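Local coordinates for possible protein of nuclear scaffold (Encephalitozoon cuniculi, PDB 3KAE) that is the tetratricopeptide-repeat subunit Cdc27 of the APC/C ubiquitin ligase and forms homodimers through its N-terminal domain, the part described here, at the interface of chains A and B. Residues are numbered along the deposited sequence; one frame, centred on the assembly and turned at random. Chains: chain A/B, Possible protein of nuclear scaffold.

Contact 1: the interface of chains A and B. Residues chain A 145, 147, 176-177, 180, 206, 209; chain B 5, 23-24, 27.
The backbone carbonyl oxygen of B:Phe23 is the best-held polar atom here, and among the groups at hand it is gripped by a weak hydrogen bond within chain B, from B:Cys27 SG to B:Phe23 O at 3.5 Å. No polar pair bonds across the boundary, so this part of the homodimer interface is joined by hydrophobic packing. B:Phe23, on helix 18-31, is the knob. Its CG lies anti to the backbone N (chi1 -176°), and the ring projects among aromatic groups of chain A.

A large, flat, apolar side chain suits this place because every part of its rim finds a partner. A:Tyr209 offers a face: B:Phe23 CD2 stands over the centre of that ring, 3.8 Å from A:Tyr209 CD2, and the planes are turned by 61° in an edge-to-face stack. A:Tyr180 makes a second edge-to-face stack at a similar tilt, its face receiving the ring tip off-centre, with A:Tyr180 CD1 and B:Phe23 CZ 3.5 Å apart. On another flank A:Phe145 crosses at about a right angle and sets its own tip, CZ, 3.4 Å from B:Phe23 CE1. A:Glu177 both joins the contact and backs A:Phe145: CB lies beside the B:Phe23 ring, the chain bends at chi2 so that the carboxylate meets B:Leu5 CD2 tip to tip, and the methylene CG lies over a face of A:Phe145 near the rim. The root of the knob rests by A:Phe147, whose CD2 approaches B:Phe23 CB.

Further along, the packing becomes aliphatic. The branched A:Ile176 has CG1 anti to the backbone N (chi1 163°); its CG2 meets B:Leu5 CD1 at 3.6 Å and, with CD1, also packs on B:Cys27 CB. Small and weakly polar, B:Cys27 fits between isoleucines. Beyond A:Ile176, the end methyl of A:Ile206, CD1, comes to 4.0 Å from B:Cys27 SG.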
# COMPACT_ATOMS: atom_id res chain seq x y z
N PHE A 145 -13.37 -9.58 15.45
CA PHE A 145 -12.78 -8.31 15.84
C PHE A 145 -12.19 -7.58 14.63
O PHE A 145 -11.34 -8.12 13.94
CB PHE A 145 -11.65 -8.53 16.85
CG PHE A 145 -10.88 -7.26 17.19
CD1 PHE A 145 -9.95 -6.72 16.29
CD2 PHE A 145 -11.10 -6.60 18.39
CE1 PHE A 145 -9.26 -5.55 16.60
CE2 PHE A 145 -10.41 -5.44 18.71
CZ PHE A 145 -9.49 -4.90 17.81
N PHE A 147 -11.04 -3.22 13.87
CA PHE A 147 -10.77 -1.98 14.57
C PHE A 147 -11.91 -0.97 14.50
O PHE A 147 -12.23 -0.33 15.50
CB PHE A 147 -9.47 -1.36 14.05
CG PHE A 147 -9.15 -0.03 14.66
CD1 PHE A 147 -9.52 1.16 14.03
CD2 PHE A 147 -8.48 0.05 15.89
CE1 PHE A 147 -9.23 2.39 14.59
CE2 PHE A 147 -8.18 1.28 16.47
CZ PHE A 147 -8.56 2.45 15.82
N ILE A 176 -6.26 -11.47 23.03
CA ILE A 176 -5.78 -10.28 23.72
C ILE A 176 -6.63 -9.09 23.31
O ILE A 176 -6.87 -8.18 24.11
CB ILE A 176 -4.28 -10.01 23.44
CG1 ILE A 176 -3.90 -8.57 23.82
CG2 ILE A 176 -3.95 -10.32 21.97
CD1 ILE A 176 -2.40 -8.32 23.97
N GLU A 177 -7.10 -9.10 22.07
CA GLU A 177 -7.94 -8.00 21.61
C GLU A 177 -9.32 -8.08 22.29
O GLU A 177 -9.91 -7.07 22.67
CB GLU A 177 -8.03 -7.95 20.08
CG GLU A 177 -8.87 -9.04 19.41
CD GLU A 177 -8.13 -10.35 19.25
OE1 GLU A 177 -7.20 -10.63 20.04
OE2 GLU A 177 -8.49 -11.12 18.32
N TYR A 180 -9.09 -6.66 25.51
CA TYR A 180 -9.01 -5.21 25.40
C TYR A 180 -10.40 -4.61 25.33
O TYR A 180 -10.67 -3.56 25.90
CB TYR A 180 -8.21 -4.80 24.14
CG TYR A 180 -8.50 -3.40 23.64
CD1 TYR A 180 -9.47 -3.18 22.67
CD2 TYR A 180 -7.82 -2.29 24.15
CE1 TYR A 180 -9.73 -1.89 22.20
CE2 TYR A 180 -8.09 -1.00 23.70
CZ TYR A 180 -9.05 -0.81 22.72
OH TYR A 180 -9.34 0.46 22.24
N ILE A 206 -0.82 -1.34 22.83
CA ILE A 206 -2.25 -1.43 23.11
C ILE A 206 -2.70 -0.38 24.12
O ILE A 206 -3.84 0.09 24.09
CB ILE A 206 -2.63 -2.84 23.61
CG1 ILE A 206 -4.14 -3.02 23.62
CG2 ILE A 206 -2.07 -3.10 24.99
CD1 ILE A 206 -4.57 -4.44 23.89
N TYR A 209 -4.11 3.02 22.74
CA TYR A 209 -5.54 3.02 22.45
C TYR A 209 -6.37 3.14 23.73
O TYR A 209 -7.17 4.07 23.88
CB TYR A 209 -5.95 1.76 21.68
CG TYR A 209 -5.24 1.61 20.36
CD1 TYR A 209 -5.76 2.17 19.20
CD2 TYR A 209 -4.04 0.92 20.28
CE1 TYR A 209 -5.13 2.05 18.00
CE2 TYR A 209 -3.38 0.79 19.07
CZ TYR A 209 -3.93 1.35 17.93
OH TYR A 209 -3.28 1.23 16.71
N LEU B 5 -3.01 -14.40 15.77
CA LEU B 5 -3.06 -12.99 15.38
C LEU B 5 -2.44 -12.76 13.98
O LEU B 5 -2.83 -11.84 13.27
CB LEU B 5 -2.37 -12.10 16.43
CG LEU B 5 -3.17 -11.77 17.70
CD1 LEU B 5 -2.38 -10.94 18.74
CD2 LEU B 5 -4.47 -11.05 17.34
N PHE B 23 -3.48 -2.31 14.90
CA PHE B 23 -3.91 -2.68 16.25
C PHE B 23 -3.49 -4.10 16.62
O PHE B 23 -2.86 -4.31 17.65
CB PHE B 23 -5.42 -2.54 16.40
CG PHE B 23 -5.91 -2.82 17.78
CD1 PHE B 23 -6.12 -4.12 18.21
CD2 PHE B 23 -6.15 -1.78 18.67
CE1 PHE B 23 -6.56 -4.38 19.50
CE2 PHE B 23 -6.59 -2.03 19.95
CZ PHE B 23 -6.79 -3.34 20.38
N LEU B 24 -3.82 -5.06 15.78
CA LEU B 24 -3.44 -6.44 16.04
C LEU B 24 -1.93 -6.60 16.11
O LEU B 24 -1.41 -7.49 16.78
CB LEU B 24 -4.00 -7.37 14.95
CG LEU B 24 -5.50 -7.56 14.89
CD1 LEU B 24 -5.85 -8.53 13.77
CD2 LEU B 24 -6.02 -8.08 16.25
N CYS B 27 -0.67 -5.54 19.50
CA CYS B 27 -0.92 -6.55 20.55
C CYS B 27 0.19 -7.57 20.52
O CYS B 27 0.51 -8.18 21.54
CB CYS B 27 -2.25 -7.29 20.32
SG CYS B 27 -3.70 -6.25 20.40

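Contact 2: the interface of chains A and B. Residues chain A 115, 145-147; chain B 11-12, 17, 20.
Tight packing centres on the hydroxyl of B:Thr20, which bridges the two chains. With OG1 beside its backbone N (chi1 -61°), B:Thr20 receives a nearly straight hydrogen bond from the backbone N of A:Phe147, 2.8 Å from B:Thr20 OG1 and 175° at the hydrogen. The same OG1 donates to the carboxylate of B:Asp17 across 2.6 Å to OD2, meeting that oxygen from above the carboxylate plane. Threonine suits the spot because its hydroxyl can accept and donate together, while its methyl, CG2, lies 4.0 Å from CD2 of A:Leu146. B:Asp17 immediately precedes helix 18-31, and its OD1 takes a weak bond from the N of B:Thr20, as a helix cap would. A:Phe147 begins helix 147-155, so the two helix starts may together stabilise the carboxylate's negative charge.

The side around A:Phe115 is looser and holds by van der Waals contact. B:Asp17 CB sits at the edge of this ring, in its plane, 3.8 Å from CE1, and the ring stands 80° from the carboxylate. A:Leu146 CD1 rests over one ring face, near the rim. B:Lys11 contributes its methylenes, with CD 3.8 Å from A:Phe115 CE2, and bends at chi3 to carry its amine away from the ring. The site probably helps to hold the two helix starts in register, adding a directional polar link to the homodimer.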
# COMPACT_ATOMS: atom_id res chain seq x y z
N PHE A 115 -15.46 -7.73 7.00
CA PHE A 115 -14.84 -6.63 6.26
C PHE A 115 -15.82 -5.75 5.48
O PHE A 115 -15.68 -4.53 5.47
CB PHE A 115 -13.73 -7.17 5.35
CG PHE A 115 -12.55 -7.70 6.12
CD1 PHE A 115 -11.59 -6.83 6.64
CD2 PHE A 115 -12.43 -9.05 6.38
CE1 PHE A 115 -10.53 -7.31 7.37
CE2 PHE A 115 -11.37 -9.53 7.11
CZ PHE A 115 -10.41 -8.66 7.59
N PHE A 145 -13.37 -9.58 15.45
CA PHE A 145 -12.78 -8.31 15.84
C PHE A 145 -12.19 -7.58 14.63
O PHE A 145 -11.34 -8.12 13.94
CB PHE A 145 -11.65 -8.53 16.85
CG PHE A 145 -10.88 -7.26 17.19
CD1 PHE A 145 -9.95 -6.72 16.29
CD2 PHE A 145 -11.10 -6.60 18.39
CE1 PHE A 145 -9.26 -5.55 16.60
CE2 PHE A 145 -10.41 -5.44 18.71
CZ PHE A 145 -9.49 -4.90 17.81
N LEU A 146 -12.68 -6.36 14.39
CA LEU A 146 -12.03 -5.40 13.49
C LEU A 146 -12.00 -4.06 14.22
O LEU A 146 -12.85 -3.79 15.08
CB LEU A 146 -12.75 -5.29 12.14
CG LEU A 146 -12.87 -6.56 11.30
CD1 LEU A 146 -13.64 -6.31 10.04
CD2 LEU A 146 -11.50 -7.17 11.00
N PHE A 147 -11.04 -3.22 13.87
CA PHE A 147 -10.77 -1.98 14.57
C PHE A 147 -11.91 -0.97 14.50
O PHE A 147 -12.23 -0.33 15.50
CB PHE A 147 -9.47 -1.36 14.05
CG PHE A 147 -9.15 -0.03 14.66
CD1 PHE A 147 -9.52 1.16 14.03
CD2 PHE A 147 -8.48 0.05 15.89
CE1 PHE A 147 -9.23 2.39 14.59
CE2 PHE A 147 -8.18 1.28 16.47
CZ PHE A 147 -8.56 2.45 15.82
N LYS B 11 -4.89 -11.23 6.77
CA LYS B 11 -6.21 -11.04 6.22
C LYS B 11 -6.62 -9.57 6.18
O LYS B 11 -7.26 -9.13 5.22
CB LYS B 11 -7.26 -11.88 6.96
CG LYS B 11 -8.55 -11.99 6.17
CD LYS B 11 -9.58 -12.86 6.88
CE LYS B 11 -9.20 -14.33 6.83
NZ LYS B 11 -10.23 -15.17 7.51
N SER B 12 -6.23 -8.81 7.20
CA SER B 12 -6.54 -7.39 7.24
C SER B 12 -5.76 -6.58 6.20
O SER B 12 -6.26 -5.56 5.69
CB SER B 12 -6.26 -6.81 8.64
OG SER B 12 -6.91 -7.55 9.64
N ASP B 17 -7.60 -3.24 5.31
CA ASP B 17 -8.05 -2.80 6.62
C ASP B 17 -6.83 -2.64 7.54
O ASP B 17 -6.51 -3.53 8.35
CB ASP B 17 -9.03 -3.80 7.23
CG ASP B 17 -9.48 -3.40 8.63
OD1 ASP B 17 -9.18 -2.26 9.07
OD2 ASP B 17 -10.13 -4.23 9.30
N THR B 20 -6.98 -2.16 11.66
CA THR B 20 -7.03 -3.44 12.35
C THR B 20 -5.65 -4.09 12.42
O THR B 20 -5.26 -4.61 13.45
CB THR B 20 -8.02 -4.39 11.68
OG1 THR B 20 -9.32 -3.80 11.73
CG2 THR B 20 -8.03 -5.72 12.35

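Contacts 1 and 2 lie side by side, their C-alpha centres about 10 Å apart, and share A:Phe145 and A:Phe147. Helix 18-31 of chain B serves both: one end reaches the polar bridge of contact 2, while B:Phe23, the next turn along, enters the aromatic surround of contact 1. Helix 5-14 also contributes to each. Contact 1 hides more surface than contact 2, and contact 2 adds a directional bond that may help set the orientation. Since the interface is two-fold symmetric, both recur with the chains exchanged, so the N-terminal helices of each Cdc27 copy dock against more C-terminal helices of the other.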